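Lmo0325 protein (Listeria monocytogenes EGD-e, PDB 4RYK) probably binds DNA as a dimeric Rgg-type transcriptional regulator, with an N-terminal helix-turn-helix domain and a larger, all-helical C-terminal domain. Local coordinates at residues 30-35 against 57-62; 51-56 against 65-70; 23-28 against 37-42; 75-80 against 196-201. All blocks are in the same frame, centred on the assembly; numbering follows the deposited sequence.

In the fold
Contacts 1, 2 and 3 lie in the N-terminal helix-turn-helix domain, whereas contact 4 joins the loop after that domain's last helix to the C-terminal helical domain. Contacts 1 and 3 are neighbours, their centres 7 Å apart. Contact 2 shares helix 50-60 with contact 1, their centres 11 Å apart. Along the chain the segments of contact 1 alternate with those of contacts 3 and 2, and together the three join helices 25-29, 35-42, 50-60 and 64-71. Contact 4 opens last, its centre about 16 Å from that of contact 2, to which Asp65 and Arg198 link it. All four touch the second subunit, so the putative DNA-binding domain also takes part in the dimer contacts.

Contact 1: residues 30-35 against 57-62; sequences TGIISR and LKRIMV. With GLC (alpha-D-glucopyranose), chain B.
Arg59 and Ile32 approach from opposite directions, and the arginine ends against the backbone of Thr30. Its chain is bent at chi2 (-80°) and straight at chi3, with the guanidinium turned about the CD-NE bond, which carries it end-on to Thr30 O. NH1 lies 2.9 Å and NH2 3.0 Å from Thr30 O, both as hydrogen bonds, and the oxygen sits in the guanidinium plane. NH2 comes in almost along the C=O axis, while NH1 arrives at a slant. Over one face of the guanidinium, near its centre, stands the CD1 methyl of Ile32, 3.7 Å from Arg59 CZ. Ile32 also packs on Leu52, Glu55 and Ile56 of helix 50-60, so the contact ties the turn between helices 25-29 and 35-42 of the helix-turn-helix to that helix. Where Thr30 O faces the arginine, the N-H of the same peptide points to the sugar: Gly31 N donates to glucose O6 at 2.8 Å. NH1 makes weak bonds to the carbonyls of Glu27 and Val28, and Thr30 OG1 bonds back to Lys26 O. The guanidinium charge probably helps to offset the negative end of helix 25-29, and by withdrawing electrons from Thr30 O may make Gly31 N a slightly stronger donor.

Contact 2: residues 51-56 against 65-70; sequences SLFEEI and DEFFFI
Phe53 and Phe67 both hold CG anti to the backbone N, with chi1 at -170° and 172°, and these torsions send the two rings from their helices into the space between them. There they meet in a T-shaped (edge-to-face) stack. The edge belongs to Phe53 and the face to Phe67; the ring centroids are 5.0 Å apart and the planes stand at 78°. The corner atom Phe53 CZ sits above the centre of the Phe67 ring, 3.6 Å from both Phe67 CE1 and Phe67 CZ, so its C-H is directed into the pi cloud. Phe68 takes up a place beside this pair: its CD2 lies at the edge of the Phe67 ring, while Phe67 CD1 stands over the rim of the Phe68 face. Other side chains close the cluster, with Phe41, Ile48 and Ile14 against Phe53, and Leu13, Leu57 and Val62 against Phe67. Glu54 of helix 50-60 forms a salt bridge with Arg72 of the second subunit, and Phe68 of helix 64-71 packs on Leu64 of that subunit. Phe53 and Phe67 thus couple the last two helices of a compact five-helix bundle, the fold of XRE-type helix-turn-helix domains, through its hydrophobic core.

Contact 3: residues 23-28 against 37-42; sequences LTQKEV and YAIGFE
Gln25 and Glu42 meet across the two helices of the helix-turn-helix motif, helix 25-29 and helix 35-42, the latter probably the recognition helix as in other XRE-type regulators. Polar contact between them is a single hydrogen bond. Gln25 NE2 donates to Glu42 OE1 at 3.3 Å, a long bond, with an N-H...O angle of 147°. The amide approaches from above the carboxylate, 64° out of its plane, and both chains run extended beyond CG to reach one another. The other oxygen of Glu42 is held more firmly: OE2 accepts from Tyr29 OH and forms a salt bridge with Arg18 of helix 10-20. The salt bridge with Arg18 probably keeps this buried carboxylate ionised, while Gln25, like Tyr29, holds it from helix 25-29. A similar arginine-glutamate pair ties the first helix to the recognition-helix region in the phage 434 repressor.

Van der Waals contact is slight. Ile39 CG1 lies 4.0 Å from Gln25 NE2, its side chain crossing that of the glutamine at about a right angle.

Capping bonds set the start of helix 25-29. Thr24 and Glu27 form a capping box, in which Thr24 OG1 accepts from Glu27 N at 3.0 Å and itself donates to Glu27 OE2. That same carboxylate oxygen receives Thr24 N at 3.0 Å in an almost straight bond (173°).

Contact 4: residues 75-80 against 196-201; sequences SSTEDD and YDRGRL
Packing of a threonine on an arginine, helped by a water-mediated link, joins Thr77 and Glu78 to Arg198 at the surface between the loop 75-80 and the start of helix 197-216. The side chains of Thr77 and Arg198 point at each other from opposite directions. With chi1 at 68°, Thr77 OG1 lies between the backbone N and the carbonyl carbon and comes over the centre of the guanidinium face, 3.8 Å from Arg198 CZ. The methyl covers one end of the same group, Thr77 CG2 being 3.7 Å from Arg198 NH2. Thr77 OG1 donates to Glu78 OE2 at 2.7 Å. That carboxylate oxygen is 4.2 Å from Arg198 NH1 and well out of the guanidinium plane, so only their charges attract. A water fills in between them, donating to Glu78 OE2 at 2.8 Å and accepting weakly from Arg198 NH1.

The loop leads from the helix-turn-helix bundle to the helices that follow, and helix 197-216 belongs to the TPR-like Rgg C-terminal domain, so the contact joins segments 116 residues apart in sequence. Arg198 also has stronger partners: NH2 forms a salt bridge with Asp65 of helix 64-71, and NE another with Asp197 of the second subunit. Asp197 of this chain bonds Arg198 of the second subunit in the same way, and the two Arg198 side chains pack against each other across the interface.

Contact 1: residues 30-35 against 57-62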
# COMPACT_ATOMS: atom_id res chain seq x y z
N THR A 30 -16.72 11.68 24.52
CA THR A 30 -16.54 12.73 25.48
C THR A 30 -15.45 13.69 25.04
O THR A 30 -14.37 13.27 24.65
CB THR A 30 -16.15 12.21 26.88
OG1 THR A 30 -17.16 11.34 27.34
CG2 THR A 30 -16.09 13.36 27.88
N GLY A 31 -15.78 14.97 25.08
CA GLY A 31 -14.91 16.03 24.63
C GLY A 31 -14.94 16.21 23.12
O GLY A 31 -14.32 17.12 22.59
N ILE A 32 -15.67 15.36 22.39
CA ILE A 32 -15.72 15.56 20.92
C ILE A 32 -17.10 16.10 20.55
O ILE A 32 -17.22 17.17 19.99
CB ILE A 32 -15.42 14.24 20.17
CG1 ILE A 32 -13.98 13.78 20.45
CG2 ILE A 32 -15.60 14.40 18.66
CD1 ILE A 32 -13.72 12.34 20.09
N ILE A 33 -18.13 15.34 20.91
CA ILE A 33 -19.51 15.77 20.75
C ILE A 33 -20.33 15.30 21.94
O ILE A 33 -19.96 14.36 22.63
CB ILE A 33 -20.15 15.18 19.50
CG1 ILE A 33 -19.98 13.63 19.47
CG2 ILE A 33 -19.55 15.83 18.27
CD1 ILE A 33 -20.74 12.93 18.38
N SER A 34 -21.49 15.91 22.10
CA SER A 34 -22.31 15.66 23.24
C SER A 34 -23.00 14.33 23.13
O SER A 34 -23.08 13.70 22.05
CB SER A 34 -23.38 16.73 23.33
OG SER A 34 -24.23 16.58 22.22
N ARG A 35 -23.51 13.94 24.27
CA ARG A 35 -24.17 12.70 24.42
C ARG A 35 -25.23 12.48 23.36
O ARG A 35 -25.20 11.51 22.64
CB ARG A 35 -24.79 12.62 25.82
CG ARG A 35 -25.68 11.40 26.09
CD ARG A 35 -24.91 10.08 26.31
NE ARG A 35 -23.49 10.16 25.90
CZ ARG A 35 -22.98 9.73 24.74
NH1 ARG A 35 -23.76 9.14 23.81
NH2 ARG A 35 -21.66 9.91 24.50
N LEU A 57 -12.54 8.56 15.13
CA LEU A 57 -11.76 7.42 14.63
C LEU A 57 -10.58 7.11 15.51
O LEU A 57 -10.21 5.93 15.70
CB LEU A 57 -11.26 7.69 13.22
CG LEU A 57 -12.29 7.53 12.11
CD1 LEU A 57 -11.59 7.87 10.80
CD2 LEU A 57 -12.90 6.14 12.06
N LYS A 58 -9.96 8.15 16.05
CA LYS A 58 -8.85 7.95 16.94
C LYS A 58 -9.29 7.26 18.21
O LYS A 58 -8.59 6.43 18.76
CB LYS A 58 -8.16 9.28 17.27
CG LYS A 58 -6.66 9.22 17.11
CD LYS A 58 -5.91 10.27 17.94
CE LYS A 58 -6.11 11.68 17.40
NZ LYS A 58 -5.76 11.71 15.94
N ARG A 59 -10.47 7.58 18.67
CA ARG A 59 -10.97 6.96 19.90
C ARG A 59 -11.30 5.47 19.75
O ARG A 59 -11.38 4.74 20.76
CB ARG A 59 -12.19 7.72 20.38
CG ARG A 59 -11.92 9.13 20.85
CD ARG A 59 -11.38 9.11 22.27
NE ARG A 59 -11.13 10.46 22.69
CZ ARG A 59 -12.03 11.25 23.24
NH1 ARG A 59 -13.27 10.85 23.45
NH2 ARG A 59 -11.68 12.47 23.58
N ILE A 60 -11.55 5.01 18.53
CA ILE A 60 -11.81 3.60 18.32
C ILE A 60 -10.62 2.94 17.66
O ILE A 60 -10.68 1.74 17.40
CB ILE A 60 -13.12 3.33 17.55
CG1 ILE A 60 -13.13 4.01 16.17
CG2 ILE A 60 -14.34 3.83 18.31
CD1 ILE A 60 -14.07 3.37 15.18
N MSE A 61 -9.51 3.69 17.47
CA MSE A 61 -8.28 3.14 16.90
C MSE A 61 -8.45 2.53 15.53
O MSE A 61 -7.96 1.41 15.24
CB MSE A 61 -7.74 2.09 17.85
CG MSE A 61 -6.91 2.79 18.91
SE MSE A 61 -8.06 2.73 20.46
CE MSE A 61 -7.54 0.84 20.89
N VAL A 62 -9.15 3.24 14.67
CA VAL A 62 -9.29 2.81 13.30
C VAL A 62 -8.88 3.96 12.39
O VAL A 62 -9.54 4.96 12.41
CB VAL A 62 -10.75 2.42 13.00
CG1 VAL A 62 -10.89 2.10 11.53
CG2 VAL A 62 -11.17 1.20 13.82
C1 GLC B . -19.75 19.44 23.52
C2 GLC B . -18.59 20.25 22.91
C3 GLC B . -17.26 19.60 23.23
C4 GLC B . -17.37 19.26 24.70
C5 GLC B . -18.15 17.94 24.65
C6 GLC B . -18.45 17.27 25.98
O2 GLC B . -18.71 20.36 21.49
O3 GLC B . -16.14 20.43 22.93
O4 GLC B . -16.08 19.24 25.32
O5 GLC B . -19.39 18.11 23.95
O6 GLC B . -18.35 15.86 25.69

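Contact 2: residues 51-56 against 65-70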
# COMPACT_ATOMS: atom_id res chain seq x y z
N SER A 51 -13.61 16.90 10.55
CA SER A 51 -12.65 17.08 11.65
C SER A 51 -13.10 16.35 12.89
O SER A 51 -12.28 15.82 13.60
CB SER A 51 -12.33 18.55 11.97
OG SER A 51 -13.47 19.32 11.81
N LEU A 52 -14.40 16.33 13.16
CA LEU A 52 -14.89 15.62 14.33
C LEU A 52 -14.75 14.14 14.11
O LEU A 52 -14.44 13.38 15.04
CB LEU A 52 -16.33 15.95 14.60
CG LEU A 52 -16.47 17.40 15.08
CD1 LEU A 52 -17.93 17.77 15.12
CD2 LEU A 52 -15.84 17.58 16.46
N PHE A 53 -14.99 13.72 12.87
CA PHE A 53 -14.90 12.32 12.51
C PHE A 53 -13.50 11.76 12.74
O PHE A 53 -13.38 10.68 13.30
CB PHE A 53 -15.35 12.08 11.08
CG PHE A 53 -15.50 10.63 10.72
CD1 PHE A 53 -16.54 9.87 11.27
CD2 PHE A 53 -14.66 10.03 9.80
CE1 PHE A 53 -16.71 8.53 10.93
CE2 PHE A 53 -14.82 8.70 9.48
CZ PHE A 53 -15.84 7.95 10.04
N GLU A 54 -12.44 12.50 12.38
CA GLU A 54 -11.06 12.07 12.62
C GLU A 54 -10.81 11.84 14.11
O GLU A 54 -10.10 10.91 14.49
CB GLU A 54 -10.03 13.09 12.12
CG GLU A 54 -10.01 13.37 10.62
CD GLU A 54 -8.67 14.02 10.19
OE1 GLU A 54 -8.61 15.26 9.93
OE2 GLU A 54 -7.65 13.31 10.16
N GLU A 55 -11.38 12.69 14.96
CA GLU A 55 -11.16 12.53 16.41
C GLU A 55 -11.85 11.28 16.91
O GLU A 55 -11.32 10.55 17.77
CB GLU A 55 -11.65 13.75 17.18
CG GLU A 55 -10.88 15.02 16.82
CD GLU A 55 -11.52 16.26 17.40
OE1 GLU A 55 -12.06 16.22 18.52
OE2 GLU A 55 -11.45 17.31 16.72
N ILE A 56 -13.04 11.00 16.39
CA ILE A 56 -13.79 9.79 16.80
C ILE A 56 -13.04 8.55 16.36
O ILE A 56 -12.88 7.59 17.11
CB ILE A 56 -15.21 9.81 16.20
CG1 ILE A 56 -16.02 10.90 16.92
CG2 ILE A 56 -15.85 8.45 16.34
CD1 ILE A 56 -17.24 11.38 16.15
N ASP A 65 -8.45 5.36 6.43
CA ASP A 65 -8.48 4.53 5.24
C ASP A 65 -9.03 3.12 5.57
O ASP A 65 -9.65 2.50 4.72
CB ASP A 65 -7.06 4.37 4.70
CG ASP A 65 -7.02 3.69 3.34
OD1 ASP A 65 -7.45 4.37 2.36
OD2 ASP A 65 -6.54 2.53 3.22
N GLU A 66 -8.73 2.60 6.76
CA GLU A 66 -9.22 1.25 7.17
C GLU A 66 -10.71 1.37 7.35
O GLU A 66 -11.49 0.48 6.96
CB GLU A 66 -8.55 0.78 8.47
CG GLU A 66 -9.01 -0.62 8.87
CD GLU A 66 -8.50 -1.10 10.21
OE1 GLU A 66 -7.67 -0.43 10.88
OE2 GLU A 66 -8.93 -2.21 10.56
N PHE A 67 -11.15 2.49 7.93
CA PHE A 67 -12.57 2.66 8.12
C PHE A 67 -13.27 2.56 6.76
O PHE A 67 -14.30 1.87 6.65
CB PHE A 67 -12.90 4.00 8.81
CG PHE A 67 -14.38 4.31 8.86
CD1 PHE A 67 -14.99 4.98 7.81
CD2 PHE A 67 -15.15 3.90 9.94
CE1 PHE A 67 -16.35 5.22 7.80
CE2 PHE A 67 -16.53 4.14 9.93
CZ PHE A 67 -17.11 4.81 8.87
N PHE A 68 -12.72 3.24 5.73
CA PHE A 68 -13.39 3.21 4.46
C PHE A 68 -13.32 1.88 3.78
O PHE A 68 -14.24 1.50 3.06
CB PHE A 68 -12.95 4.35 3.49
CG PHE A 68 -13.73 5.58 3.69
CD1 PHE A 68 -14.95 5.75 3.07
CD2 PHE A 68 -13.33 6.51 4.63
CE1 PHE A 68 -15.74 6.87 3.30
CE2 PHE A 68 -14.12 7.62 4.90
CZ PHE A 68 -15.33 7.80 4.23
N PHE A 69 -12.24 1.16 4.01
CA PHE A 69 -12.17 -0.19 3.53
C PHE A 69 -13.32 -1.02 4.09
O PHE A 69 -13.95 -1.73 3.37
CB PHE A 69 -10.82 -0.81 3.86
CG PHE A 69 -10.69 -2.23 3.36
CD1 PHE A 69 -10.53 -2.49 2.00
CD2 PHE A 69 -10.79 -3.31 4.24
CE1 PHE A 69 -10.43 -3.78 1.53
CE2 PHE A 69 -10.71 -4.60 3.77
CZ PHE A 69 -10.51 -4.83 2.44
N ILE A 70 -13.54 -0.96 5.41
CA ILE A 70 -14.65 -1.65 6.08
C ILE A 70 -15.98 -1.15 5.56
O ILE A 70 -16.84 -1.92 5.18
CB ILE A 70 -14.60 -1.44 7.60
CG1 ILE A 70 -13.30 -2.00 8.14
CG2 ILE A 70 -15.80 -2.18 8.27
CD1 ILE A 70 -12.98 -1.60 9.57

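Contact 3: residues 23-28 against 37-42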
# COMPACT_ATOMS: atom_id res chain seq x y z
N LEU A 23 -16.25 -0.74 23.87
CA LEU A 23 -16.09 0.66 24.26
C LEU A 23 -17.42 1.34 24.52
O LEU A 23 -18.43 1.05 23.86
CB LEU A 23 -15.34 1.45 23.20
CG LEU A 23 -13.90 0.93 22.94
CD1 LEU A 23 -13.35 1.49 21.64
CD2 LEU A 23 -12.96 1.23 24.09
N THR A 24 -17.42 2.23 25.51
CA THR A 24 -18.65 2.95 25.85
C THR A 24 -18.75 4.20 24.96
O THR A 24 -17.76 4.63 24.37
CB THR A 24 -18.68 3.38 27.32
OG1 THR A 24 -17.57 4.22 27.60
CG2 THR A 24 -18.60 2.18 28.24
N GLN A 25 -19.96 4.74 24.85
CA GLN A 25 -20.19 6.02 24.22
C GLN A 25 -19.48 7.09 24.97
O GLN A 25 -18.92 7.99 24.40
CB GLN A 25 -21.68 6.34 24.20
CG GLN A 25 -22.47 5.46 23.23
CD GLN A 25 -23.91 5.86 23.14
OE1 GLN A 25 -24.57 6.03 24.14
NE2 GLN A 25 -24.43 5.99 21.93
N LYS A 26 -19.54 7.01 26.29
CA LYS A 26 -18.83 7.96 27.10
C LYS A 26 -17.34 8.03 26.74
O LYS A 26 -16.78 9.12 26.60
CB LYS A 26 -18.98 7.63 28.57
CG LYS A 26 -18.43 8.74 29.44
CD LYS A 26 -18.23 8.27 30.87
CE LYS A 26 -17.71 9.39 31.74
NZ LYS A 26 -18.29 9.21 33.10
N GLU A 27 -16.66 6.92 26.61
CA GLU A 27 -15.25 7.06 26.32
C GLU A 27 -14.92 7.36 24.87
O GLU A 27 -13.88 7.91 24.57
CB GLU A 27 -14.47 5.87 26.86
CG GLU A 27 -14.46 4.63 26.03
CD GLU A 27 -14.08 3.42 26.90
OE1 GLU A 27 -12.89 3.31 27.32
OE2 GLU A 27 -14.96 2.58 27.15
N VAL A 28 -15.82 7.06 23.95
CA VAL A 28 -15.54 7.37 22.57
C VAL A 28 -15.80 8.87 22.26
O VAL A 28 -15.02 9.50 21.56
CB VAL A 28 -16.33 6.48 21.62
CG1 VAL A 28 -16.32 7.05 20.23
CG2 VAL A 28 -15.74 5.09 21.60
N TYR A 37 -25.88 14.14 20.65
CA TYR A 37 -25.41 14.24 19.31
C TYR A 37 -24.82 12.88 18.91
O TYR A 37 -25.10 12.38 17.82
CB TYR A 37 -24.41 15.39 19.13
CG TYR A 37 -24.32 15.76 17.69
CD1 TYR A 37 -25.22 16.66 17.09
CD2 TYR A 37 -23.37 15.16 16.88
CE1 TYR A 37 -25.15 16.96 15.72
CE2 TYR A 37 -23.29 15.44 15.53
CZ TYR A 37 -24.17 16.33 14.96
OH TYR A 37 -24.00 16.55 13.61
N ALA A 38 -24.09 12.26 19.83
CA ALA A 38 -23.48 10.96 19.57
C ALA A 38 -24.54 9.86 19.30
O ALA A 38 -24.40 9.04 18.39
CB ALA A 38 -22.59 10.57 20.76
N ILE A 39 -25.60 9.88 20.08
CA ILE A 39 -26.73 8.98 19.89
C ILE A 39 -27.33 9.16 18.52
O ILE A 39 -27.54 8.19 17.81
CB ILE A 39 -27.81 9.24 20.96
CG1 ILE A 39 -27.34 8.65 22.31
CG2 ILE A 39 -29.14 8.63 20.53
CD1 ILE A 39 -28.12 9.09 23.53
N GLY A 40 -27.59 10.39 18.12
CA GLY A 40 -28.07 10.66 16.77
C GLY A 40 -27.13 10.21 15.67
O GLY A 40 -27.56 9.57 14.71
N PHE A 41 -25.85 10.54 15.81
CA PHE A 41 -24.83 10.15 14.82
C PHE A 41 -24.82 8.64 14.66
O PHE A 41 -24.77 8.15 13.54
CB PHE A 41 -23.46 10.63 15.32
CG PHE A 41 -22.28 10.08 14.58
CD1 PHE A 41 -22.08 10.38 13.23
CD2 PHE A 41 -21.31 9.34 15.25
CE1 PHE A 41 -20.98 9.90 12.56
CE2 PHE A 41 -20.20 8.86 14.58
CZ PHE A 41 -20.04 9.14 13.22
N GLU A 42 -24.90 7.89 15.76
CA GLU A 42 -24.86 6.42 15.69
C GLU A 42 -26.12 5.80 15.08
O GLU A 42 -26.09 4.68 14.61
CB GLU A 42 -24.53 5.80 17.05
CG GLU A 42 -23.08 6.06 17.46
CD GLU A 42 -22.57 5.12 18.54
OE1 GLU A 42 -23.40 4.50 19.23
OE2 GLU A 42 -21.33 4.99 18.67

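Contact 4: residues 75-80 against 196-201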
# COMPACT_ATOMS: atom_id res chain seq x y z
N SER A 75 -13.95 -4.06 0.20
CA SER A 75 -13.60 -4.25 -1.20
C SER A 75 -12.56 -3.23 -1.66
O SER A 75 -11.37 -3.52 -1.69
CB SER A 75 -14.86 -4.23 -2.08
OG SER A 75 -15.19 -2.91 -2.46
N SER A 76 -12.97 -2.02 -2.02
CA SER A 76 -11.99 -1.09 -2.56
C SER A 76 -11.42 -0.16 -1.47
O SER A 76 -12.00 -0.01 -0.37
CB SER A 76 -12.51 -0.32 -3.80
OG SER A 76 -13.66 0.45 -3.51
N THR A 77 -10.25 0.39 -1.81
CA THR A 77 -9.62 1.50 -1.09
C THR A 77 -9.83 2.84 -1.84
O THR A 77 -9.25 3.85 -1.44
CB THR A 77 -8.10 1.25 -0.83
OG1 THR A 77 -7.36 1.27 -2.08
CG2 THR A 77 -7.89 -0.07 -0.09
N GLU A 78 -10.63 2.87 -2.91
CA GLU A 78 -11.13 4.12 -3.51
C GLU A 78 -12.67 4.08 -3.80
O GLU A 78 -13.24 3.06 -4.24
CB GLU A 78 -10.36 4.50 -4.80
CG GLU A 78 -8.88 4.89 -4.65
CD GLU A 78 -7.94 3.68 -4.64
OE1 GLU A 78 -7.96 2.97 -5.69
OE2 GLU A 78 -7.20 3.43 -3.61
N ASP A 79 -13.29 5.21 -3.49
CA ASP A 79 -14.66 5.58 -3.90
C ASP A 79 -14.85 5.46 -5.42
O ASP A 79 -15.70 4.73 -5.92
CB ASP A 79 -14.88 7.05 -3.45
CG ASP A 79 -16.35 7.50 -3.42
OD1 ASP A 79 -17.31 6.66 -3.44
OD2 ASP A 79 -16.50 8.75 -3.34
N ASP A 80 -14.00 6.19 -6.13
CA ASP A 80 -14.08 6.37 -7.58
C ASP A 80 -13.25 5.25 -8.18
O ASP A 80 -12.07 5.15 -7.98
CB ASP A 80 -13.55 7.77 -7.90
CG ASP A 80 -13.33 8.02 -9.39
OD1 ASP A 80 -13.51 7.14 -10.24
OD2 ASP A 80 -12.94 9.16 -9.69
N TYR A 196 4.96 7.69 -0.53
CA TYR A 196 3.57 7.31 -0.39
C TYR A 196 3.48 5.85 -0.89
O TYR A 196 3.85 5.52 -2.01
CB TYR A 196 2.68 8.26 -1.18
CG TYR A 196 1.18 8.03 -1.13
CD1 TYR A 196 0.52 7.70 0.05
CD2 TYR A 196 0.41 8.25 -2.26
CE1 TYR A 196 -0.85 7.49 0.06
CE2 TYR A 196 -0.94 8.05 -2.26
CZ TYR A 196 -1.57 7.68 -1.10
OH TYR A 196 -2.93 7.50 -1.14
N ASP A 197 3.05 4.95 -0.02
CA ASP A 197 3.00 3.53 -0.41
C ASP A 197 2.30 3.34 -1.74
O ASP A 197 2.87 2.73 -2.64
CB ASP A 197 2.42 2.62 0.71
CG ASP A 197 1.00 2.97 1.12
OD1 ASP A 197 0.35 3.92 0.66
OD2 ASP A 197 0.52 2.24 1.99
N ARG A 198 1.15 3.96 -1.93
CA ARG A 198 0.41 3.77 -3.19
C ARG A 198 1.06 4.50 -4.36
O ARG A 198 1.06 4.01 -5.48
CB ARG A 198 -1.05 4.20 -3.02
CG ARG A 198 -1.81 3.13 -2.23
CD ARG A 198 -3.15 3.58 -1.72
NE ARG A 198 -3.63 2.59 -0.77
CZ ARG A 198 -4.59 2.78 0.11
NH1 ARG A 198 -5.27 3.91 0.12
NH2 ARG A 198 -4.90 1.83 0.98
N GLY A 199 1.62 5.67 -4.11
CA GLY A 199 2.16 6.46 -5.18
C GLY A 199 3.44 5.84 -5.64
O GLY A 199 3.75 5.83 -6.80
N ARG A 200 4.20 5.31 -4.70
CA ARG A 200 5.46 4.69 -5.06
C ARG A 200 5.30 3.60 -6.11
O ARG A 200 6.06 3.53 -7.08
CB ARG A 200 6.15 4.20 -3.80
CG ARG A 200 7.32 3.29 -4.04
CD ARG A 200 8.10 3.11 -2.77
NE ARG A 200 7.34 2.46 -1.72
CZ ARG A 200 7.03 3.00 -0.57
NH1 ARG A 200 7.33 4.24 -0.34
NH2 ARG A 200 6.35 2.31 0.33
N LEU A 201 4.32 2.75 -5.98
CA LEU A 201 4.16 1.66 -6.92
C LEU A 201 3.67 2.15 -8.29
O LEU A 201 4.05 1.63 -9.32
CB LEU A 201 3.14 0.62 -6.38
CG LEU A 201 3.52 -0.06 -5.03
CD1 LEU A 201 2.43 -1.05 -4.56
CD2 LEU A 201 4.85 -0.78 -5.14
O HOH W 1 -6.51 5.71 -2.08